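Local coordinates for protein xyloglucanase (PDB 2JEP) that hydrolyses xyloglucan, a plant cell-wall polysaccharide, as a bacterial glycoside hydrolase of family 5, at residues A[222-227]-A[259-264]; A[229-234]-A[303-308]; A[266-271]-A[295-300]; A[322-327]-A[342-347]. One frame throughout, in Å; residues are numbered along the deposited sequence.

Contact 1 of 4, residues A[222-227]-A[259-264]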
# COMPACT_ATOMS: atom_id res chain seq x y z
N LEU A 222 -9.56 -8.17 -3.84
CA LEU A 222 -8.14 -8.39 -4.05
C LEU A 222 -7.55 -7.17 -4.74
O LEU A 222 -8.09 -6.70 -5.75
CB LEU A 222 -7.94 -9.60 -4.95
CG LEU A 222 -8.57 -10.92 -4.46
CD1 LEU A 222 -8.30 -12.04 -5.48
CD2 LEU A 222 -8.08 -11.30 -3.10
N LEU A 223 -6.45 -6.66 -4.20
CA LEU A 223 -5.82 -5.42 -4.65
C LEU A 223 -4.53 -5.77 -5.41
O LEU A 223 -3.72 -6.53 -4.89
CB LEU A 223 -5.50 -4.56 -3.43
CG LEU A 223 -4.74 -3.24 -3.60
CD1 LEU A 223 -5.56 -2.29 -4.46
CD2 LEU A 223 -4.41 -2.61 -2.28
N VAL A 224 -4.39 -5.23 -6.62
CA VAL A 224 -3.24 -5.50 -7.47
C VAL A 224 -2.66 -4.19 -7.99
O VAL A 224 -3.40 -3.28 -8.36
CB VAL A 224 -3.58 -6.45 -8.66
CG1 VAL A 224 -4.10 -7.78 -8.11
CG2 VAL A 224 -4.58 -5.84 -9.64
N PRO A 225 -1.32 -4.09 -8.05
CA PRO A 225 -0.69 -2.96 -8.67
C PRO A 225 -0.24 -3.20 -10.09
O PRO A 225 -0.16 -4.34 -10.53
CB PRO A 225 0.54 -2.78 -7.79
CG PRO A 225 0.97 -4.21 -7.54
CD PRO A 225 -0.32 -5.00 -7.46
N GLY A 226 0.11 -2.11 -10.76
CA GLY A 226 0.97 -2.16 -11.93
C GLY A 226 2.41 -1.87 -11.57
O GLY A 226 2.84 -2.03 -10.43
N TRP A 227 3.19 -1.48 -12.57
CA TRP A 227 4.63 -1.34 -12.46
C TRP A 227 5.04 -0.29 -11.44
O TRP A 227 4.71 0.89 -11.59
CB TRP A 227 5.18 -0.94 -13.83
CG TRP A 227 6.66 -0.90 -13.94
CD1 TRP A 227 7.47 0.19 -13.81
CD2 TRP A 227 7.50 -1.99 -14.30
NE1 TRP A 227 8.77 -0.17 -14.06
CE2 TRP A 227 8.83 -1.50 -14.35
CE3 TRP A 227 7.28 -3.35 -14.58
CZ2 TRP A 227 9.91 -2.30 -14.68
CZ3 TRP A 227 8.34 -4.14 -14.90
CH2 TRP A 227 9.65 -3.62 -14.95
N ILE A 259 -11.85 -6.91 -7.84
CA ILE A 259 -10.43 -6.55 -7.92
C ILE A 259 -10.33 -5.04 -7.83
O ILE A 259 -11.16 -4.32 -8.38
CB ILE A 259 -9.77 -7.08 -9.20
CG1 ILE A 259 -9.79 -8.61 -9.18
CG2 ILE A 259 -8.33 -6.56 -9.33
CD1 ILE A 259 -9.38 -9.22 -10.47
N MET A 260 -9.35 -4.57 -7.06
CA MET A 260 -9.04 -3.15 -6.89
C MET A 260 -7.63 -2.92 -7.44
O MET A 260 -6.82 -3.85 -7.46
CB MET A 260 -9.00 -2.76 -5.41
CG MET A 260 -10.15 -3.21 -4.58
SD MET A 260 -9.87 -2.82 -2.84
CE MET A 260 -11.57 -2.75 -2.21
N ILE A 261 -7.33 -1.67 -7.81
CA ILE A 261 -6.04 -1.32 -8.40
C ILE A 261 -5.27 -0.40 -7.46
O ILE A 261 -5.80 0.57 -6.94
CB ILE A 261 -6.21 -0.61 -9.75
CG1 ILE A 261 -7.13 -1.41 -10.70
CG2 ILE A 261 -4.86 -0.40 -10.44
CD1 ILE A 261 -6.68 -2.85 -10.98
N SER A 262 -4.00 -0.76 -7.23
CA SER A 262 -3.11 -0.02 -6.34
C SER A 262 -2.22 0.94 -7.08
O SER A 262 -1.71 0.59 -8.13
CB SER A 262 -2.21 -1.02 -5.64
OG SER A 262 -1.14 -0.40 -4.96
N ALA A 263 -2.02 2.15 -6.53
CA ALA A 263 -0.92 3.03 -6.93
C ALA A 263 -0.44 3.74 -5.67
O ALA A 263 -1.19 3.80 -4.66
CB ALA A 263 -1.34 4.06 -8.02
N HIS A 264 0.81 4.21 -5.70
CA HIS A 264 1.39 4.99 -4.61
C HIS A 264 1.72 6.38 -5.10
O HIS A 264 1.96 6.56 -6.28
CB HIS A 264 2.65 4.30 -4.07
CG HIS A 264 2.39 2.98 -3.40
ND1 HIS A 264 3.39 2.12 -3.00
CD2 HIS A 264 1.22 2.35 -3.13
CE1 HIS A 264 2.84 1.04 -2.47
NE2 HIS A 264 1.52 1.15 -2.52
O HOH W 1 0.32 0.61 -9.93
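L223 lays its CD1 methyl over strand 259-264, 3.6 Å from M260 CB and 3.5 Å from S262 N. CG stands anti to the backbone N (chi1 176°), and from there CD1 leans across to the neighbouring strand and also meets S262 CB. P225 and S262 share this face, their CB atoms touching. V224 and I259 meet on the other face, where the V224 CG2 methyl is wedged between two isoleucines, 3.8 Å from I259 CG2 and 3.9 Å from I261 CD1. Each face thus builds its own apolar layer. Beyond the first, L223 reaches V320 and I176 inside the barrel; beyond the second, V224 and L222 pack on helix 193-211.

Between the layers runs a parallel ladder. M260 N donates to L222 O (2.8 Å), V224 N to M260 O (2.9 Å) and S262 N to V224 O (2.8 Å). All three bonds are nearly straight at the hydrogen. The ladder then opens: G226 N lies 4.2 Å from S262 O, and a water bridges them, accepting from the amide and donating to the carbonyl.

The axes of the two strands are turned 42° from parallel, so the sheet coils as it passes from one to the next. Parallel neighbours from a beta-alpha-beta unit, alternating inward and outward residues within an eight-stranded closed sheet, are the signature of the (beta/alpha)8 or TIM barrel.

Contact 2 of 4, residues A[229-234]-A[303-308]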
# COMPACT_ATOMS: atom_id res chain seq x y z
N THR A 229 4.01 0.61 -8.69
CA THR A 229 2.88 1.39 -8.17
C THR A 229 2.81 2.80 -8.79
O THR A 229 2.29 3.74 -8.19
CB THR A 229 2.81 1.44 -6.63
OG1 THR A 229 3.97 2.06 -6.09
CG2 THR A 229 2.61 0.05 -6.04
N ASN A 230 3.29 2.90 -10.03
CA ASN A 230 3.40 4.20 -10.71
C ASN A 230 2.14 4.46 -11.55
O ASN A 230 1.83 3.68 -12.46
CB ASN A 230 4.64 4.16 -11.59
CG ASN A 230 4.89 5.44 -12.34
OD1 ASN A 230 4.22 5.75 -13.29
ND2 ASN A 230 5.90 6.15 -11.92
N ILE A 231 1.47 5.58 -11.28
CA ILE A 231 0.23 5.89 -12.02
C ILE A 231 0.44 5.90 -13.54
O ILE A 231 -0.27 5.21 -14.27
CB ILE A 231 -0.38 7.22 -11.53
CG1 ILE A 231 -0.99 7.02 -10.12
CG2 ILE A 231 -1.43 7.74 -12.51
CD1 ILE A 231 -1.47 8.31 -9.43
N ASP A 232 1.41 6.66 -14.01
CA ASP A 232 1.60 6.79 -15.46
C ASP A 232 1.87 5.44 -16.11
O ASP A 232 1.36 5.14 -17.20
CB ASP A 232 2.77 7.68 -15.77
CG ASP A 232 2.46 9.17 -15.57
OD1 ASP A 232 1.30 9.55 -15.37
OD2 ASP A 232 3.44 9.93 -15.67
N TYR A 233 2.67 4.61 -15.46
CA TYR A 233 3.02 3.31 -16.05
C TYR A 233 1.92 2.26 -15.90
O TYR A 233 2.02 1.19 -16.50
CB TYR A 233 4.35 2.78 -15.49
CG TYR A 233 5.56 3.61 -15.86
CD1 TYR A 233 5.69 4.17 -17.13
CD2 TYR A 233 6.58 3.83 -14.95
CE1 TYR A 233 6.80 4.90 -17.48
CE2 TYR A 233 7.70 4.57 -15.30
CZ TYR A 233 7.79 5.11 -16.56
OH TYR A 233 8.91 5.85 -16.92
N THR A 234 0.90 2.55 -15.09
CA THR A 234 -0.26 1.70 -14.91
C THR A 234 -1.41 2.11 -15.84
O THR A 234 -2.10 1.25 -16.39
CB THR A 234 -0.70 1.70 -13.43
OG1 THR A 234 0.43 1.36 -12.62
CG2 THR A 234 -1.82 0.73 -13.18
N SER A 303 -4.42 15.94 -12.52
CA SER A 303 -4.23 15.15 -13.74
C SER A 303 -3.93 13.69 -13.40
O SER A 303 -4.46 12.76 -14.02
CB SER A 303 -3.05 15.71 -14.55
OG SER A 303 -2.84 14.97 -15.75
N GLN A 304 -3.04 13.49 -12.44
CA GLN A 304 -2.66 12.15 -12.06
C GLN A 304 -3.84 11.34 -11.56
O GLN A 304 -4.08 10.21 -11.99
CB GLN A 304 -1.56 12.21 -11.00
CG GLN A 304 -0.23 12.65 -11.55
CD GLN A 304 0.47 11.57 -12.29
OE1 GLN A 304 0.86 10.57 -11.68
NE2 GLN A 304 0.59 11.73 -13.59
N PHE A 305 -4.56 11.86 -10.58
CA PHE A 305 -5.65 11.09 -10.00
C PHE A 305 -6.81 10.96 -10.97
O PHE A 305 -7.44 9.89 -11.05
CB PHE A 305 -6.09 11.66 -8.65
CG PHE A 305 -5.18 11.30 -7.48
CD1 PHE A 305 -3.86 10.93 -7.67
CD2 PHE A 305 -5.67 11.37 -6.19
CE1 PHE A 305 -3.05 10.63 -6.59
CE2 PHE A 305 -4.86 11.09 -5.09
CZ PHE A 305 -3.55 10.71 -5.30
N LYS A 306 -7.06 11.99 -11.78
CA LYS A 306 -8.11 11.85 -12.78
C LYS A 306 -7.78 10.69 -13.73
O LYS A 306 -8.68 9.98 -14.17
CB LYS A 306 -8.33 13.13 -13.56
CG LYS A 306 -9.54 13.02 -14.50
CD LYS A 306 -9.89 14.36 -15.12
CE LYS A 306 -11.18 14.26 -15.90
NZ LYS A 306 -11.02 13.45 -17.14
N SER A 307 -6.50 10.48 -14.03
CA SER A 307 -6.15 9.42 -14.97
C SER A 307 -6.49 8.04 -14.41
O SER A 307 -6.90 7.15 -15.17
CB SER A 307 -4.70 9.53 -15.42
OG SER A 307 -3.76 9.08 -14.45
N MET A 308 -6.34 7.85 -13.10
CA MET A 308 -6.72 6.59 -12.48
C MET A 308 -8.23 6.41 -12.47
O MET A 308 -8.75 5.31 -12.68
CB MET A 308 -6.17 6.49 -11.04
CG MET A 308 -4.66 6.36 -10.95
SD MET A 308 -4.03 4.78 -11.57
CE MET A 308 -4.55 3.64 -10.25
O HOH W 2 2.74 8.74 -12.51
O HOH W 3 -1.36 9.64 -15.86
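I231 enters helix 303-308 as a knob into a hole formed by Q304, F305, S307 and M308, and its branches share the four walls. Its CG2 methyl lies 3.3 Å from S307 OG and also meets M308, CG1 lies 3.8 Å from M308 CG, and CD1 reaches the F305 ring at CD1, 4.0 Å away. CG1 is anti to the carbonyl carbon, while CG2 is anti to the backbone N, spreading the branch over several helix residues. This is the close-packed half, and it continues inward to A263 of the barrel, on which both I231 and M308 rest.

One residue further on, the contact changes character and faces solvent: D232 and S307 are partly exposed, and two ordered waters lie between the helices. Only one direct bond links D232 and Q304: Q304 NE2 donates to D232 OD1 over 2.9 Å. The bond uses the syn side of the oxygen but rises 31° out of the carboxylate plane; the oxygen lies close to the amide plane, which is turned 76° from the carboxylate. A water donates to Q304 OE1 (2.8 Å) and accepts from D232 N, linking the start of the short helix to the long one. A second donates both to D232 OD1 (2.7 Å) and to S307 OG (2.8 Å).

The S307 hydroxyl itself donates to Q304 O at 2.7 Å, leaving its oxygen to receive that water. D232 OD1 thus collects two donors, the amide of Q304 and a water, which is consistent with an ionised carboxylate stabilised by neutral partners, without a direct opposing charge across the contact.

Contact 3 of 4, residues A[266-271]-A[295-300]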
# COMPACT_ATOMS: atom_id res chain seq x y z
N TYR A 266 3.93 9.97 -4.14
CA TYR A 266 4.86 10.77 -3.37
C TYR A 266 5.43 11.89 -4.26
O TYR A 266 6.58 12.30 -4.08
CB TYR A 266 6.00 9.91 -2.85
CG TYR A 266 5.64 8.81 -1.86
CD1 TYR A 266 5.53 9.08 -0.52
CD2 TYR A 266 5.49 7.50 -2.26
CE1 TYR A 266 5.31 8.08 0.40
CE2 TYR A 266 5.25 6.49 -1.36
CZ TYR A 266 5.14 6.78 -0.03
OH TYR A 266 4.98 5.80 0.92
N SER A 267 4.62 12.39 -5.19
CA SER A 267 5.10 13.42 -6.10
C SER A 267 4.71 14.80 -5.63
O SER A 267 3.63 14.99 -5.11
CB SER A 267 4.52 13.22 -7.49
OG SER A 267 4.96 11.99 -8.07
N PRO A 268 5.59 15.79 -5.83
CA PRO A 268 6.94 15.70 -6.34
C PRO A 268 7.90 15.23 -5.27
O PRO A 268 7.86 15.69 -4.13
CB PRO A 268 7.26 17.15 -6.76
CG PRO A 268 6.46 17.97 -5.79
CD PRO A 268 5.24 17.18 -5.44
N TRP A 269 8.77 14.30 -5.65
CA TRP A 269 9.65 13.65 -4.68
C TRP A 269 10.55 14.63 -3.96
O TRP A 269 10.86 14.45 -2.78
CB TRP A 269 10.52 12.62 -5.39
CG TRP A 269 11.38 11.80 -4.48
CD1 TRP A 269 12.74 11.85 -4.38
CD2 TRP A 269 10.94 10.82 -3.54
NE1 TRP A 269 13.18 10.96 -3.42
CE2 TRP A 269 12.09 10.32 -2.88
CE3 TRP A 269 9.67 10.34 -3.14
CZ2 TRP A 269 12.02 9.32 -1.92
CZ3 TRP A 269 9.62 9.34 -2.16
CH2 TRP A 269 10.80 8.84 -1.58
N ASP A 270 11.00 15.67 -4.65
CA ASP A 270 11.89 16.62 -4.03
C ASP A 270 11.29 17.23 -2.75
O ASP A 270 12.02 17.44 -1.78
CB ASP A 270 12.44 17.66 -5.03
CG ASP A 270 11.39 18.53 -5.74
OD1 ASP A 270 10.18 18.38 -5.53
OD2 ASP A 270 11.87 19.37 -6.57
N PHE A 271 9.98 17.44 -2.75
CA PHE A 271 9.26 17.83 -1.54
C PHE A 271 8.99 16.68 -0.60
O PHE A 271 9.27 16.76 0.60
CB PHE A 271 7.92 18.49 -1.92
CG PHE A 271 7.00 18.74 -0.76
CD1 PHE A 271 7.33 19.67 0.22
CD2 PHE A 271 5.86 17.98 -0.59
CE1 PHE A 271 6.51 19.86 1.33
CE2 PHE A 271 5.04 18.14 0.53
CZ PHE A 271 5.37 19.09 1.50
N TRP A 295 7.25 22.06 -10.25
CA TRP A 295 6.28 21.21 -10.91
C TRP A 295 5.60 20.37 -9.80
O TRP A 295 5.95 20.48 -8.62
CB TRP A 295 6.95 20.31 -11.96
CG TRP A 295 7.82 19.26 -11.31
CD1 TRP A 295 9.07 19.43 -10.80
CD2 TRP A 295 7.47 17.88 -11.04
NE1 TRP A 295 9.53 18.26 -10.24
CE2 TRP A 295 8.57 17.30 -10.38
CE3 TRP A 295 6.35 17.09 -11.30
CZ2 TRP A 295 8.58 15.96 -9.96
CZ3 TRP A 295 6.36 15.77 -10.88
CH2 TRP A 295 7.48 15.22 -10.22
N GLY A 296 4.60 19.59 -10.18
CA GLY A 296 4.03 18.64 -9.25
C GLY A 296 3.04 19.22 -8.26
O GLY A 296 2.79 18.65 -7.19
N GLN A 297 2.43 20.34 -8.62
CA GLN A 297 1.54 21.06 -7.72
C GLN A 297 0.11 20.58 -7.89
O GLN A 297 -0.13 19.45 -8.36
CB GLN A 297 1.69 22.56 -7.94
CG GLN A 297 3.14 22.99 -7.80
CD GLN A 297 3.70 22.73 -6.40
OE1 GLN A 297 3.13 23.20 -5.40
NE2 GLN A 297 4.80 21.97 -6.31
N GLU A 298 -0.86 21.40 -7.51
CA GLU A 298 -2.26 20.98 -7.48
C GLU A 298 -2.75 20.51 -8.85
O GLU A 298 -3.57 19.58 -8.93
CB GLU A 298 -3.14 22.15 -7.02
CG GLU A 298 -2.98 22.57 -5.55
CD GLU A 298 -1.93 23.65 -5.30
OE1 GLU A 298 -0.96 23.80 -6.08
OE2 GLU A 298 -2.12 24.36 -4.28
N ASP A 299 -2.29 21.16 -9.91
CA ASP A 299 -2.68 20.78 -11.26
C ASP A 299 -2.20 19.39 -11.65
O ASP A 299 -2.93 18.63 -12.31
CB ASP A 299 -2.25 21.83 -12.31
CG ASP A 299 -0.77 22.29 -12.20
OD1 ASP A 299 -0.01 21.87 -11.28
OD2 ASP A 299 -0.33 23.08 -13.10
N TYR A 300 -0.99 19.07 -11.23
CA TYR A 300 -0.42 17.74 -11.48
C TYR A 300 -1.15 16.66 -10.71
O TYR A 300 -1.49 15.61 -11.24
CB TYR A 300 1.07 17.77 -11.15
CG TYR A 300 1.76 16.47 -11.43
CD1 TYR A 300 2.12 16.13 -12.71
CD2 TYR A 300 2.07 15.59 -10.42
CE1 TYR A 300 2.76 14.94 -12.97
CE2 TYR A 300 2.70 14.38 -10.67
CZ TYR A 300 3.06 14.07 -11.94
OH TYR A 300 3.68 12.86 -12.18
O HOH W 4 1.48 16.44 -6.17
O HOH W 5 5.92 12.10 -10.59
O HOH W 6 12.08 17.76 -9.00
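W295 has CG between the backbone N and the carbonyl carbon (chi1 69°), and chi2 of -78° then turns the indole so that one face meets P268, while the cis peptide bond before that proline presents its ring. The meeting is a CH-pi contact: P268 CB lies 3.9 Å from the centroid of the six-membered ring, 21° off its normal. Further round the proline ring, CD approaches G296 O at 3.4 Å. G296 sits so near that a CB on it would collide with P268. An alanine in place of P268 would keep CB over the indole, but without CG and CD it would probably open a gap beside G296 O and weaken the preference for the cis peptide.

S267 CB packs obliquely near Y300 CE2 (3.8 Å), and waters complete the seam. One donates to S267 O and to G296 O, each 2.8 Å away; another joins S267 OG to Y300 OH. Both carbonyls have protein donors too, Y343 OH and W282 NE1 respectively.

The segments bracket the long connection from strand 259-265 to helix 298-313, on the C-terminal side of the barrel strands, where TIM-barrel enzymes place their active sites.

Contact 4 of 4, residues A[322-327]-A[342-347]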
# COMPACT_ATOMS: atom_id res chain seq x y z
N GLY A 322 -2.43 3.40 -2.06
CA GLY A 322 -2.05 2.65 -0.87
C GLY A 322 -0.99 3.26 0.00
O GLY A 322 -0.81 2.81 1.12
N GLU A 323 -0.28 4.25 -0.53
CA GLU A 323 0.69 5.05 0.24
C GLU A 323 0.72 6.45 -0.33
O GLU A 323 0.74 6.63 -1.54
CB GLU A 323 2.11 4.49 0.12
CG GLU A 323 2.28 3.06 0.58
CD GLU A 323 3.69 2.51 0.43
OE1 GLU A 323 4.61 3.32 0.22
OE2 GLU A 323 3.84 1.27 0.56
N PHE A 324 0.77 7.43 0.57
CA PHE A 324 1.11 8.80 0.21
C PHE A 324 1.62 9.47 1.49
O PHE A 324 1.30 9.03 2.60
CB PHE A 324 -0.08 9.58 -0.35
CG PHE A 324 -1.10 9.97 0.69
CD1 PHE A 324 -2.10 9.10 1.04
CD2 PHE A 324 -1.09 11.22 1.28
CE1 PHE A 324 -3.02 9.45 2.01
CE2 PHE A 324 -2.01 11.56 2.23
CZ PHE A 324 -2.97 10.69 2.61
N GLY A 325 2.33 10.59 1.35
CA GLY A 325 2.78 11.36 2.49
C GLY A 325 4.03 12.15 2.17
O GLY A 325 4.61 12.04 1.07
N SER A 326 4.48 12.92 3.16
CA SER A 326 5.67 13.75 3.02
C SER A 326 6.52 13.71 4.28
O SER A 326 5.99 13.67 5.41
CB SER A 326 5.31 15.17 2.62
OG SER A 326 4.47 15.80 3.56
N ILE A 327 7.83 13.72 4.09
CA ILE A 327 8.74 13.59 5.21
C ILE A 327 8.93 14.89 5.99
O ILE A 327 8.85 16.01 5.45
CB ILE A 327 10.12 13.05 4.77
CG1 ILE A 327 10.87 14.01 3.81
CG2 ILE A 327 9.96 11.65 4.21
CD1 ILE A 327 12.26 13.59 3.53
N ALA A 342 -0.96 20.66 4.20
CA ALA A 342 -1.62 21.06 2.94
C ALA A 342 -1.56 19.94 1.91
O ALA A 342 -2.54 19.68 1.20
CB ALA A 342 -1.00 22.35 2.39
N TYR A 343 -0.40 19.29 1.81
CA TYR A 343 -0.22 18.18 0.86
C TYR A 343 -1.12 17.02 1.23
O TYR A 343 -1.80 16.46 0.38
CB TYR A 343 1.24 17.74 0.90
CG TYR A 343 1.66 16.67 -0.07
CD1 TYR A 343 1.73 16.92 -1.40
CD2 TYR A 343 2.00 15.42 0.36
CE1 TYR A 343 2.17 15.99 -2.29
CE2 TYR A 343 2.43 14.45 -0.52
CZ TYR A 343 2.52 14.73 -1.86
OH TYR A 343 2.96 13.74 -2.71
N ALA A 344 -1.15 16.65 2.51
CA ALA A 344 -1.97 15.52 2.91
C ALA A 344 -3.44 15.80 2.66
O ALA A 344 -4.18 14.92 2.20
CB ALA A 344 -1.76 15.17 4.40
N LYS A 345 -3.91 17.01 2.96
CA LYS A 345 -5.29 17.37 2.69
C LYS A 345 -5.59 17.32 1.21
O LYS A 345 -6.65 16.82 0.80
CB LYS A 345 -5.61 18.77 3.24
CG LYS A 345 -7.04 19.19 3.03
CD LYS A 345 -7.38 20.43 3.83
CE LYS A 345 -8.82 20.85 3.59
NZ LYS A 345 -9.18 21.95 4.51
N ALA A 346 -4.69 17.86 0.40
CA ALA A 346 -4.92 17.91 -1.04
C ALA A 346 -4.99 16.50 -1.63
O ALA A 346 -5.88 16.20 -2.45
CB ALA A 346 -3.85 18.75 -1.71
N VAL A 347 -4.06 15.62 -1.24
CA VAL A 347 -4.07 14.26 -1.78
C VAL A 347 -5.33 13.55 -1.33
O VAL A 347 -5.98 12.85 -2.12
CB VAL A 347 -2.78 13.50 -1.39
CG1 VAL A 347 -2.90 12.01 -1.74
CG2 VAL A 347 -1.53 14.14 -2.02
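F324 carries V347 on one ring face and Y343 carries V347 on one of its own, so a single valine serves two aromatic rings through its two methyls. CG1 sits 3.9 Å from the centroid of F324, 24° off the normal and offset toward the rim nearest CG and CD2. CG2 stands over the centre of Y343, 4.0 Å above its plane. Around Y343, the rings of F271 and W282 add edge-to-face partners. The setting is the beta-alpha-beta unit of a TIM barrel, with strand 319-324 covered by helix 336-353, the next element in the chain.

The F324 side chain and V347 slide past each other in opposite directions, and the closest pair is F324 CD2 to V347 CG1 at 3.6 Å. At the far end, F324 CE2 approaches the helix near A344, 4.2 Å from its CB. An alanine in place of F324 would probably leave V347 CG1 and A344 without the ring that covers them, opening a gap between strand and helix.

Past the ring, the chain runs through G325, whose extended backbone would jam any CB against the preceding carbonyl oxygen. S326 CB meets Y343 CD2 at 4.0 Å. The tyrosine reaches this place with CG anti to the backbone N (chi1 -176°), and its hydroxyl bonds to S267 O, tying helix 336-353 to the neighbouring loop. The carbonyl between F324 and S326 is less well provided for: G325 O, buried here, lies 3.6 Å from Y343 CE2 and has no polar partner in the model.

The four contacts occupy one sector of a single (beta/alpha)8 barrel. Contacts 1 and 2 alternate along the chain, interleaving strand 222-225, helix 231-235, strand 259-265 and helix 298-313, and their centres lie about 11 Å apart. Contact 3 falls within the span of contact 2 and shares its helix 298-313, about 13 Å between centres; contact 4 follows, its centre about 10 Å from that of contact 3. Contacts 1 and 4 are joined through A263 O and G322 N on neighbouring strands 259-265 and 319-324. Y266 OH, from contact 3, lies 2.6 Å from E323 OE1 of contact 4. The set thus runs from barrel wall to outer helices and the loops at the strands' C-terminal ends.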